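Local coordinates for lipoprotein (Mycoplasma mycoides subsp. capri, PDB 7ADK), which probably acts as a surface lipoprotein protease with a chymotrypsin-like (PA clan) fold, its family being associated with cleavage of host immunoglobulins, at residues Y556-W561 and D566-Y571; Q570-Q575 and I579-N584; I701-F706 and E779-G784; I747-Y752 and A772-S777. All blocks are in the same frame, centred on the assembly; numbering follows the deposited sequence.

Interaction 1 of 4, residues Y556-W561 and D566-Y571; sequences YSYSVW and DITNQY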
# COMPACT_ATOMS: atom_id res chain seq x y z
N TYR B 556 -16.52 -32.15 2.83
CA TYR B 556 -15.69 -30.94 2.91
C TYR B 556 -16.28 -29.92 3.89
O TYR B 556 -17.49 -29.80 4.01
CB TYR B 556 -15.55 -30.30 1.52
CG TYR B 556 -15.05 -31.21 0.42
CD1 TYR B 556 -15.95 -32.02 -0.29
CD2 TYR B 556 -13.67 -31.30 0.14
CE1 TYR B 556 -15.49 -32.96 -1.22
CE2 TYR B 556 -13.20 -32.24 -0.80
CZ TYR B 556 -14.11 -33.08 -1.47
OH TYR B 556 -13.70 -33.99 -2.38
N SER B 557 -15.42 -29.12 4.51
CA SER B 557 -15.79 -27.93 5.28
C SER B 557 -15.36 -26.66 4.54
O SER B 557 -14.17 -26.49 4.25
CB SER B 557 -15.18 -27.96 6.69
OG SER B 557 -13.86 -28.47 6.71
N TYR B 558 -16.32 -25.78 4.29
CA TYR B 558 -16.08 -24.44 3.75
C TYR B 558 -16.00 -23.40 4.87
O TYR B 558 -16.65 -23.51 5.90
CB TYR B 558 -17.11 -24.05 2.68
CG TYR B 558 -18.48 -23.66 3.18
CD1 TYR B 558 -19.50 -24.62 3.27
CD2 TYR B 558 -18.76 -22.33 3.53
CE1 TYR B 558 -20.78 -24.26 3.73
CE2 TYR B 558 -20.03 -21.96 4.01
CZ TYR B 558 -21.04 -22.93 4.11
OH TYR B 558 -22.27 -22.61 4.57
N SER B 559 -15.20 -22.36 4.64
CA SER B 559 -15.15 -21.16 5.46
C SER B 559 -15.12 -19.91 4.59
O SER B 559 -14.49 -19.90 3.54
CB SER B 559 -13.95 -21.22 6.42
OG SER B 559 -12.74 -21.45 5.74
N VAL B 560 -15.88 -18.89 4.98
CA VAL B 560 -16.02 -17.61 4.27
C VAL B 560 -15.32 -16.54 5.07
O VAL B 560 -15.58 -16.39 6.26
CB VAL B 560 -17.48 -17.22 4.02
CG1 VAL B 560 -17.57 -16.04 3.07
CG2 VAL B 560 -18.29 -18.38 3.44
N TRP B 561 -14.45 -15.77 4.44
CA TRP B 561 -13.60 -14.75 5.07
C TRP B 561 -13.80 -13.40 4.39
O TRP B 561 -14.16 -13.33 3.22
CB TRP B 561 -12.14 -15.18 5.05
CG TRP B 561 -11.77 -16.49 5.66
CD1 TRP B 561 -12.04 -17.71 5.14
CD2 TRP B 561 -11.08 -16.75 6.93
NE1 TRP B 561 -11.65 -18.69 6.02
CE2 TRP B 561 -11.04 -18.16 7.13
CE3 TRP B 561 -10.48 -15.95 7.92
CZ2 TRP B 561 -10.46 -18.74 8.27
CZ3 TRP B 561 -9.88 -16.52 9.05
CH2 TRP B 561 -9.87 -17.91 9.23
N ASP B 566 -13.13 -14.18 9.92
CA ASP B 566 -14.00 -15.31 9.56
C ASP B 566 -15.47 -14.87 9.69
O ASP B 566 -15.91 -14.47 10.77
CB ASP B 566 -13.66 -16.52 10.44
CG ASP B 566 -14.48 -17.78 10.16
OD1 ASP B 566 -15.40 -17.79 9.31
OD2 ASP B 566 -14.21 -18.79 10.84
N ILE B 567 -16.22 -14.94 8.60
CA ILE B 567 -17.62 -14.51 8.46
C ILE B 567 -18.58 -15.67 8.14
O ILE B 567 -19.73 -15.43 7.79
CB ILE B 567 -17.73 -13.30 7.50
CG1 ILE B 567 -17.61 -13.64 6.01
CG2 ILE B 567 -16.75 -12.19 7.89
CD1 ILE B 567 -18.13 -12.54 5.09
N THR B 568 -18.14 -16.92 8.27
CA THR B 568 -18.85 -18.11 7.80
C THR B 568 -20.27 -18.26 8.34
O THR B 568 -21.20 -18.52 7.59
CB THR B 568 -18.05 -19.37 8.16
OG1 THR B 568 -16.76 -19.27 7.66
CG2 THR B 568 -18.63 -20.64 7.55
N ASN B 569 -20.47 -18.07 9.65
CA ASN B 569 -21.76 -18.27 10.31
C ASN B 569 -22.71 -17.07 10.17
O ASN B 569 -23.89 -17.18 10.52
CB ASN B 569 -21.50 -18.65 11.78
CG ASN B 569 -20.74 -19.96 11.91
OD1 ASN B 569 -19.63 -19.99 12.39
ND2 ASN B 569 -21.29 -21.05 11.43
N GLN B 570 -22.24 -15.94 9.64
CA GLN B 570 -23.04 -14.75 9.32
C GLN B 570 -23.29 -14.56 7.81
O GLN B 570 -24.15 -13.78 7.44
CB GLN B 570 -22.39 -13.52 9.97
CG GLN B 570 -21.01 -13.17 9.44
CD GLN B 570 -20.48 -11.86 10.00
OE1 GLN B 570 -20.03 -11.78 11.12
NE2 GLN B 570 -20.52 -10.81 9.27
N TYR B 571 -22.58 -15.29 6.95
CA TYR B 571 -22.79 -15.29 5.51
C TYR B 571 -24.02 -16.12 5.09
O TYR B 571 -24.67 -16.75 5.92
CB TYR B 571 -21.53 -15.82 4.81
CG TYR B 571 -21.33 -15.23 3.43
CD1 TYR B 571 -20.96 -13.88 3.33
CD2 TYR B 571 -21.49 -16.00 2.26
CE1 TYR B 571 -20.71 -13.30 2.08
CE2 TYR B 571 -21.25 -15.41 1.01
CZ TYR B 571 -20.84 -14.06 0.91
OH TYR B 571 -20.58 -13.49 -0.28
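Thr568 OG1 is held from two directions. It accepts the backbone N-H of Val560, with N and OG1 2.8 Å apart and an N-H...O angle of 160°, and it donates its own proton to Asp566 OD1 at 2.6 Å. The hydroxyl thus bridges the N-H of strand 556-561 and the carboxylate. Asp566 OD1 is itself shared, since it also receives Thr568 N at 3.1 Å, which closes an Asx turn. Next to this bridge, Ile567 N bonds Val560 O at 2.8 Å and 159°, so both polar backbone atoms of Val560 are used by the turn. Val560 N meets a threonine hydroxyl where a regular antiparallel strand would offer a carbonyl, and this marks where regular antiparallel pairing, still present at Trp561-Asp566, gives way to the loop.

The side chains of Val560 and Trp561 make two CH-pi contacts. Val560 CG1, set opposite its backbone N (chi1 -170°), stands over the centre of the Tyr571 ring, 3.9 Å from the centroid. Asp566 CB lies over one face of the Trp561 six-membered ring, 4.0 Å from the centroid of that ring. The indole N-H of that tryptophan points within its ring plane to Ser559 OG, which helps to fix the ring's rotation. Thr568 CG2 meets the Tyr558 ring obliquely.

The contact lies near the protein surface. The other edge of strand 556-562 bonds to strand 486-493, pairing Ser559 with Thr490 and Trp561 with Lys488, while helix 575-582 meets Tyr558 and Tyr571 through Leu578.

Interaction 2 of 4, residues Q570-Q575 and I579-N584; sequences QYETEQ and ISKITN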
# COMPACT_ATOMS: atom_id res chain seq x y z
N GLN B 570 -22.24 -15.94 9.64
CA GLN B 570 -23.04 -14.75 9.32
C GLN B 570 -23.29 -14.56 7.81
O GLN B 570 -24.15 -13.78 7.44
CB GLN B 570 -22.39 -13.52 9.97
CG GLN B 570 -21.01 -13.17 9.44
CD GLN B 570 -20.48 -11.86 10.00
OE1 GLN B 570 -20.03 -11.78 11.12
NE2 GLN B 570 -20.52 -10.81 9.27
N TYR B 571 -22.58 -15.29 6.95
CA TYR B 571 -22.79 -15.29 5.51
C TYR B 571 -24.02 -16.12 5.09
O TYR B 571 -24.67 -16.75 5.92
CB TYR B 571 -21.53 -15.82 4.81
CG TYR B 571 -21.33 -15.23 3.43
CD1 TYR B 571 -20.96 -13.88 3.33
CD2 TYR B 571 -21.49 -16.00 2.26
CE1 TYR B 571 -20.71 -13.30 2.08
CE2 TYR B 571 -21.25 -15.41 1.01
CZ TYR B 571 -20.84 -14.06 0.91
OH TYR B 571 -20.58 -13.49 -0.28
N GLU B 572 -24.32 -16.14 3.79
CA GLU B 572 -25.31 -17.03 3.18
C GLU B 572 -25.03 -18.51 3.46
O GLU B 572 -23.88 -18.92 3.63
CB GLU B 572 -25.41 -16.71 1.69
CG GLU B 572 -26.51 -17.42 0.91
CD GLU B 572 -27.91 -17.18 1.46
OE1 GLU B 572 -28.57 -16.24 1.03
OE2 GLU B 572 -28.34 -17.93 2.33
N THR B 573 -26.08 -19.32 3.57
CA THR B 573 -26.01 -20.74 3.94
C THR B 573 -26.68 -21.71 2.95
O THR B 573 -26.16 -22.80 2.74
CB THR B 573 -26.52 -20.92 5.37
OG1 THR B 573 -26.30 -22.22 5.82
CG2 THR B 573 -27.98 -20.61 5.58
N GLU B 574 -27.81 -21.36 2.34
CA GLU B 574 -28.54 -22.28 1.46
C GLU B 574 -27.84 -22.43 0.10
O GLU B 574 -27.49 -21.44 -0.53
CB GLU B 574 -30.01 -21.85 1.33
CG GLU B 574 -30.87 -22.82 0.51
CD GLU B 574 -30.91 -22.52 -1.00
OE1 GLU B 574 -31.31 -21.39 -1.37
OE2 GLU B 574 -30.59 -23.42 -1.80
N GLN B 575 -27.61 -23.66 -0.35
CA GLN B 575 -26.65 -23.99 -1.41
C GLN B 575 -26.81 -23.21 -2.72
O GLN B 575 -25.80 -22.75 -3.26
CB GLN B 575 -26.71 -25.50 -1.68
CG GLN B 575 -25.68 -25.98 -2.70
CD GLN B 575 -25.62 -27.49 -2.83
OE1 GLN B 575 -24.62 -28.12 -2.51
NE2 GLN B 575 -26.65 -28.14 -3.28
N ILE B 579 -23.85 -20.71 -3.81
CA ILE B 579 -23.15 -20.81 -5.10
C ILE B 579 -23.28 -19.52 -5.91
O ILE B 579 -22.32 -19.08 -6.55
CB ILE B 579 -23.61 -22.06 -5.90
CG1 ILE B 579 -23.12 -23.32 -5.17
CG2 ILE B 579 -23.09 -22.05 -7.34
CD1 ILE B 579 -23.69 -24.63 -5.69
N SER B 580 -24.42 -18.84 -5.83
CA SER B 580 -24.59 -17.55 -6.48
C SER B 580 -23.77 -16.45 -5.83
O SER B 580 -23.15 -15.68 -6.55
CB SER B 580 -26.06 -17.16 -6.54
OG SER B 580 -26.80 -18.13 -7.25
N LYS B 581 -23.65 -16.40 -4.50
CA LYS B 581 -22.77 -15.46 -3.79
C LYS B 581 -21.28 -15.76 -4.01
O LYS B 581 -20.50 -14.83 -4.12
CB LYS B 581 -23.12 -15.42 -2.29
CG LYS B 581 -24.47 -14.77 -1.98
CD LYS B 581 -24.55 -13.25 -2.22
CE LYS B 581 -23.71 -12.43 -1.25
NZ LYS B 581 -23.94 -10.99 -1.43
N ILE B 582 -20.87 -17.01 -4.17
CA ILE B 582 -19.50 -17.40 -4.57
C ILE B 582 -19.18 -16.90 -5.98
O ILE B 582 -18.18 -16.21 -6.20
CB ILE B 582 -19.33 -18.94 -4.46
CG1 ILE B 582 -19.26 -19.37 -2.99
CG2 ILE B 582 -18.06 -19.42 -5.16
CD1 ILE B 582 -19.52 -20.86 -2.74
N THR B 583 -20.03 -17.23 -6.95
CA THR B 583 -19.80 -17.00 -8.39
C THR B 583 -20.24 -15.62 -8.88
O THR B 583 -20.41 -15.45 -10.09
CB THR B 583 -20.42 -18.11 -9.26
OG1 THR B 583 -21.82 -18.12 -9.18
CG2 THR B 583 -19.86 -19.47 -8.87
N ASN B 584 -20.48 -14.64 -7.99
CA ASN B 584 -21.01 -13.31 -8.31
C ASN B 584 -22.22 -13.35 -9.26
O ASN B 584 -22.42 -12.49 -10.11
CB ASN B 584 -19.88 -12.41 -8.81
CG ASN B 584 -19.06 -11.72 -7.75
OD1 ASN B 584 -19.57 -11.19 -6.79
ND2 ASN B 584 -17.77 -11.59 -7.94
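Tyr571 and Lys581 meet where the loop passes the helix: the lysine's CE comes to 3.4 Å from the phenol OH of Tyr571, and its CB to 3.8 Å from Tyr571 CE2. The aliphatic chain crosses the phenol end of the ring aslant. Two bends in the lysine (chi2 and chi3 both -69°) fold its methylenes back against the tyrosine. Glu572 adds a looser touch, its CB 4.3 Å from Lys581 CG. At the helix start, Gln575 and Ile579 lie side by side pointing the same way, with Gln575 CG 3.8 Å from Ile579 CD1. Between their backbones runs an i to i+4 helical bond, Ile579 N to Gln575 O, 2.9 Å long and 166° at the hydrogen.

A second shell positions these groups. Lys581 NZ forms a salt bridge with Glu470, and Arg466 bonds to the carbonyls of Lys581 and Ile582 near the helix's C-terminal end, where such a charge would probably be favourable. Glu572 curls its carboxylate back so that OE2 takes the N-H of Thr573 at 2.9 Å, with a weak bond from Glu574 N as well, which probably stiffens the approach to the helix. At the far end Thr583 OG1 joins Thr583 N on Ile579 O, the two donors arriving from opposite faces of the carbonyl plane.

Glu574 occupies the N-cap: its OE2 accepts from Asn576 N and its OE1 pairs with Lys577. The whole is an N-capped helix whose preceding loop folds back along one side of the helix.

Interaction 3 of 4, residues I701-F706 and E779-G784; sequences IGYRSF and ETARTG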
# COMPACT_ATOMS: atom_id res chain seq x y z
N ILE B 701 10.76 -4.04 -28.87
CA ILE B 701 11.38 -4.66 -30.05
C ILE B 701 11.74 -6.13 -29.81
O ILE B 701 11.56 -6.97 -30.69
CB ILE B 701 12.62 -3.85 -30.49
CG1 ILE B 701 12.29 -2.41 -30.90
CG2 ILE B 701 13.44 -4.55 -31.58
CD1 ILE B 701 11.52 -2.26 -32.20
N GLY B 702 12.23 -6.47 -28.62
CA GLY B 702 12.82 -7.77 -28.33
C GLY B 702 11.86 -8.94 -28.49
O GLY B 702 12.20 -9.93 -29.13
N TYR B 703 10.66 -8.84 -27.93
CA TYR B 703 9.64 -9.89 -28.02
C TYR B 703 8.87 -9.92 -29.35
O TYR B 703 8.27 -10.95 -29.67
CB TYR B 703 8.68 -9.75 -26.85
CG TYR B 703 9.23 -10.12 -25.49
CD1 TYR B 703 9.80 -11.38 -25.30
CD2 TYR B 703 9.10 -9.25 -24.39
CE1 TYR B 703 10.27 -11.78 -24.04
CE2 TYR B 703 9.57 -9.64 -23.12
CZ TYR B 703 10.17 -10.90 -22.94
OH TYR B 703 10.66 -11.26 -21.73
N ARG B 704 8.83 -8.83 -30.12
CA ARG B 704 8.05 -8.75 -31.37
C ARG B 704 8.61 -9.65 -32.47
O ARG B 704 9.78 -9.56 -32.83
CB ARG B 704 7.99 -7.29 -31.84
CG ARG B 704 6.91 -7.04 -32.90
CD ARG B 704 7.16 -5.72 -33.64
NE ARG B 704 7.38 -4.59 -32.73
CZ ARG B 704 7.48 -3.32 -33.05
NH1 ARG B 704 7.26 -2.88 -34.25
NH2 ARG B 704 7.78 -2.44 -32.15
N SER B 705 7.74 -10.43 -33.11
CA SER B 705 8.05 -11.19 -34.33
C SER B 705 7.57 -10.46 -35.58
O SER B 705 8.33 -10.33 -36.54
CB SER B 705 7.47 -12.60 -34.28
OG SER B 705 7.75 -13.38 -35.42
N PHE B 706 6.31 -10.02 -35.62
CA PHE B 706 5.71 -9.42 -36.81
C PHE B 706 5.97 -7.92 -36.83
O PHE B 706 5.38 -7.14 -36.09
CB PHE B 706 4.23 -9.76 -36.86
CG PHE B 706 3.98 -11.25 -36.94
CD1 PHE B 706 4.28 -11.96 -38.12
CD2 PHE B 706 3.51 -11.94 -35.81
CE1 PHE B 706 4.11 -13.35 -38.14
CE2 PHE B 706 3.32 -13.32 -35.85
CZ PHE B 706 3.62 -14.03 -37.02
N GLU B 779 9.46 -6.97 -15.83
CA GLU B 779 9.37 -5.62 -15.27
C GLU B 779 10.55 -4.72 -15.63
O GLU B 779 10.48 -3.52 -15.38
CB GLU B 779 9.09 -5.68 -13.75
CG GLU B 779 10.23 -6.26 -12.90
CD GLU B 779 9.92 -6.23 -11.39
OE1 GLU B 779 9.90 -7.29 -10.73
OE2 GLU B 779 9.73 -5.14 -10.80
N THR B 780 11.58 -5.24 -16.30
CA THR B 780 12.61 -4.40 -16.95
C THR B 780 12.18 -4.00 -18.38
O THR B 780 12.35 -2.86 -18.76
CB THR B 780 13.97 -5.09 -16.93
OG1 THR B 780 14.32 -5.41 -15.60
CG2 THR B 780 15.09 -4.20 -17.44
N ALA B 781 11.55 -4.91 -19.13
CA ALA B 781 10.86 -4.59 -20.39
C ALA B 781 9.62 -3.70 -20.20
O ALA B 781 9.17 -3.05 -21.14
CB ALA B 781 10.39 -5.89 -21.05
N ARG B 782 9.03 -3.73 -19.00
CA ARG B 782 7.76 -3.09 -18.65
C ARG B 782 6.58 -3.67 -19.45
O ARG B 782 5.60 -2.98 -19.70
CB ARG B 782 7.91 -1.55 -18.66
CG ARG B 782 9.24 -1.06 -18.05
CD ARG B 782 9.26 0.45 -17.81
NE ARG B 782 10.63 0.92 -17.52
CZ ARG B 782 11.43 1.56 -18.34
NH1 ARG B 782 11.10 1.88 -19.56
NH2 ARG B 782 12.62 1.91 -17.95
N THR B 783 6.66 -4.94 -19.84
CA THR B 783 5.65 -5.67 -20.60
C THR B 783 5.74 -7.15 -20.26
O THR B 783 6.53 -7.58 -19.43
CB THR B 783 5.80 -5.35 -22.10
OG1 THR B 783 4.75 -5.86 -22.88
CG2 THR B 783 7.06 -5.92 -22.73
N GLY B 784 4.90 -7.97 -20.86
CA GLY B 784 4.94 -9.41 -20.71
C GLY B 784 4.08 -10.10 -21.76
O GLY B 784 3.60 -9.43 -22.66
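In Tyr703, chi1 of -71° puts CG opposite the carbonyl carbon and carries the ring out toward the turn that precedes strand 783-792; in Thr783, OG1 lies opposite the backbone N (chi1 -171°), leaving the methyl CG2 to meet that ring. CG2 comes to the ring's edge, near its plane, 4.2 Å from Tyr703 CD2. Ala781 contributes its methyl alone, with CB 4.4 Å from Tyr703 CE2 and oblique to the ring. Only 91 Å² is buried between the segments, and the nearest alpha carbons, those of Tyr703 and Gly784, are 8.7 Å apart, so one long side chain spans the separation.

Arg782, with positive phi (63°), and Thr783 both face Asn778 as a G1 beta bulge, at the turn that links strands 769-778 and 783-792 as a hairpin; Ala781 lies in that turn.

The polar ends are engaged outside the two segments. Tyr703 OH bonds to Asn778 ND2, Thr783 OG1 to Pro749 O, and Lys250 makes a cation-pi contact with the tyrosine ring. With the touching atoms all carbon and neither approach close, the contact is van der Waals in kind, and its orientation is probably set by those neighbouring polar bonds.

Interaction 4 of 4, residues I747-Y752 and A772-S777; sequences ILPRFY and AVYHAS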
# COMPACT_ATOMS: atom_id res chain seq x y z
N ILE B 747 0.75 -12.11 -27.66
CA ILE B 747 0.46 -10.68 -27.55
C ILE B 747 1.34 -10.04 -26.48
O ILE B 747 1.61 -10.67 -25.46
CB ILE B 747 -1.03 -10.52 -27.21
CG1 ILE B 747 -1.98 -11.18 -28.23
CG2 ILE B 747 -1.42 -9.07 -26.98
CD1 ILE B 747 -1.88 -10.67 -29.65
N LEU B 748 1.79 -8.80 -26.70
CA LEU B 748 2.52 -7.99 -25.73
C LEU B 748 1.65 -6.80 -25.25
O LEU B 748 1.62 -5.76 -25.90
CB LEU B 748 3.87 -7.50 -26.29
CG LEU B 748 4.98 -8.54 -26.56
CD1 LEU B 748 5.28 -9.37 -25.33
CD2 LEU B 748 4.73 -9.47 -27.74
N PRO B 749 0.93 -6.94 -24.13
CA PRO B 749 0.23 -5.84 -23.45
C PRO B 749 1.13 -4.67 -23.04
O PRO B 749 2.23 -4.86 -22.51
CB PRO B 749 -0.39 -6.51 -22.23
CG PRO B 749 0.39 -7.79 -22.01
CD PRO B 749 0.63 -8.19 -23.45
N ARG B 750 0.63 -3.43 -23.24
CA ARG B 750 1.39 -2.17 -23.07
C ARG B 750 1.92 -1.89 -21.66
O ARG B 750 3.13 -1.73 -21.50
CB ARG B 750 0.53 -1.00 -23.58
CG ARG B 750 1.21 0.37 -23.49
CD ARG B 750 0.26 1.46 -23.94
NE ARG B 750 0.90 2.78 -23.91
CZ ARG B 750 0.32 3.95 -23.92
NH1 ARG B 750 -0.96 4.11 -24.05
NH2 ARG B 750 1.04 5.02 -23.80
N PHE B 751 1.04 -1.78 -20.67
CA PHE B 751 1.36 -1.33 -19.31
C PHE B 751 1.19 -2.48 -18.31
O PHE B 751 0.35 -2.39 -17.42
CB PHE B 751 0.49 -0.11 -18.93
CG PHE B 751 0.77 1.25 -19.57
CD1 PHE B 751 2.08 1.67 -19.87
CD2 PHE B 751 -0.30 2.15 -19.73
CE1 PHE B 751 2.31 2.98 -20.32
CE2 PHE B 751 -0.06 3.45 -20.20
CZ PHE B 751 1.25 3.87 -20.47
N TYR B 752 1.92 -3.59 -18.43
CA TYR B 752 1.59 -4.79 -17.66
C TYR B 752 2.76 -5.72 -17.36
O TYR B 752 2.95 -6.77 -17.98
CB TYR B 752 0.45 -5.52 -18.37
CG TYR B 752 -0.43 -6.40 -17.49
CD1 TYR B 752 -1.14 -5.85 -16.41
CD2 TYR B 752 -0.58 -7.75 -17.79
CE1 TYR B 752 -1.95 -6.67 -15.60
CE2 TYR B 752 -1.37 -8.58 -16.98
CZ TYR B 752 -2.05 -8.04 -15.88
OH TYR B 752 -2.77 -8.88 -15.10
N ALA B 772 -6.67 -12.96 -25.14
CA ALA B 772 -5.43 -13.64 -24.80
C ALA B 772 -5.31 -13.96 -23.31
O ALA B 772 -6.07 -13.44 -22.50
CB ALA B 772 -4.25 -12.83 -25.34
N VAL B 773 -4.38 -14.82 -22.91
CA VAL B 773 -4.13 -15.22 -21.52
C VAL B 773 -2.72 -14.85 -21.10
O VAL B 773 -1.77 -15.44 -21.59
CB VAL B 773 -4.31 -16.74 -21.33
CG1 VAL B 773 -4.46 -17.02 -19.84
CG2 VAL B 773 -5.50 -17.29 -22.08
N TYR B 774 -2.54 -13.91 -20.19
CA TYR B 774 -1.21 -13.50 -19.72
C TYR B 774 -0.55 -14.54 -18.84
O TYR B 774 -1.20 -15.12 -17.96
CB TYR B 774 -1.34 -12.18 -18.98
CG TYR B 774 -0.03 -11.56 -18.61
CD1 TYR B 774 0.62 -10.72 -19.53
CD2 TYR B 774 0.50 -11.74 -17.32
CE1 TYR B 774 1.76 -10.00 -19.13
CE2 TYR B 774 1.64 -11.03 -16.92
CZ TYR B 774 2.26 -10.15 -17.83
OH TYR B 774 3.29 -9.38 -17.41
N HIS B 775 0.76 -14.75 -19.00
CA HIS B 775 1.48 -15.77 -18.22
C HIS B 775 2.90 -15.43 -17.77
O HIS B 775 3.30 -15.89 -16.71
CB HIS B 775 1.46 -17.12 -18.94
CG HIS B 775 2.42 -17.24 -20.09
ND1 HIS B 775 2.18 -16.85 -21.40
CD2 HIS B 775 3.67 -17.78 -20.02
CE1 HIS B 775 3.28 -17.18 -22.08
NE2 HIS B 775 4.19 -17.73 -21.28
N ALA B 776 3.66 -14.62 -18.51
CA ALA B 776 5.02 -14.25 -18.17
C ALA B 776 5.17 -12.74 -18.06
O ALA B 776 4.63 -12.02 -18.89
CB ALA B 776 5.98 -14.82 -19.20
N SER B 777 5.94 -12.25 -17.09
CA SER B 777 6.24 -10.83 -16.90
C SER B 777 7.71 -10.50 -17.09
O SER B 777 8.57 -11.32 -16.80
CB SER B 777 5.85 -10.35 -15.50
OG SER B 777 4.49 -10.56 -15.26
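Tyr752 and Tyr774 form the tight part of this contact, a T-shaped (edge-to-face) pair with centroids 4.6 Å apart and planes at 66°. The CD2 edge of Tyr752 stands 3.5 Å above the plane of Tyr774, over its centre, and CE2 follows at 3.7 Å from Tyr774 CG. Both rings are swung to the side opposite the backbone N, Tyr752 with chi1 -154° and Tyr774 with -172°, and this brings the two together between loop and strand. Pro749 closes in obliquely on the same Tyr774 ring, its CG 3.8 Å from CD1.

Tyr774 sits on strand 769-778, while the loop carrying Pro749 and Tyr752 follows strand 737-747. Strand 783-792 pairs antiparallel with both 737-747 and 769-778 and so lies between them, in a sheet consistent with one of the two beta-barrels of a PA-clan peptidase.

Away from the aromatic pair the fit is slacker. At the 747 end, Ile747 CG1 merely rests on Ala772 CB at 4.0 Å, methylene against methyl. At the other end the strand runs out to the exposed Ser777. A hydrogen bond within the strand segment, Tyr774 OH to Ser777 OG at 2.7 Å with either hydroxyl possibly the donor, ties the phenol to that end. Tyr752 O lies 2.7 Å from Tyr774 OH, at best a weak bond. Tyr752 OH points elsewhere and bonds to Val635 O.

The four contacts form two pairs. Interactions 1 and 2 are centred 10 Å apart; interaction 2 begins on the stretch where interaction 1 ends, and Tyr571 serves both. Interactions 3 and 4, 9 Å apart, use the neighbouring strands 769-778 and 783-792 and are joined by a probable hydrogen bond of 2.7 Å from Thr783 OG1 to Pro749 O; both segments of interaction 4 fall between those of interaction 3 in sequence. Centres of interactions 2 and 4 are 33 Å apart, their nearest atoms about 17 Å. Interactions 1 and 2 lie beside the ten-stranded antiparallel sheet, their centres about 31 Å from the chain centre, interactions 3 and 4 at the mixed sheet nearer the middle, consistent with the two-barrel plan of PA-clan peptidases.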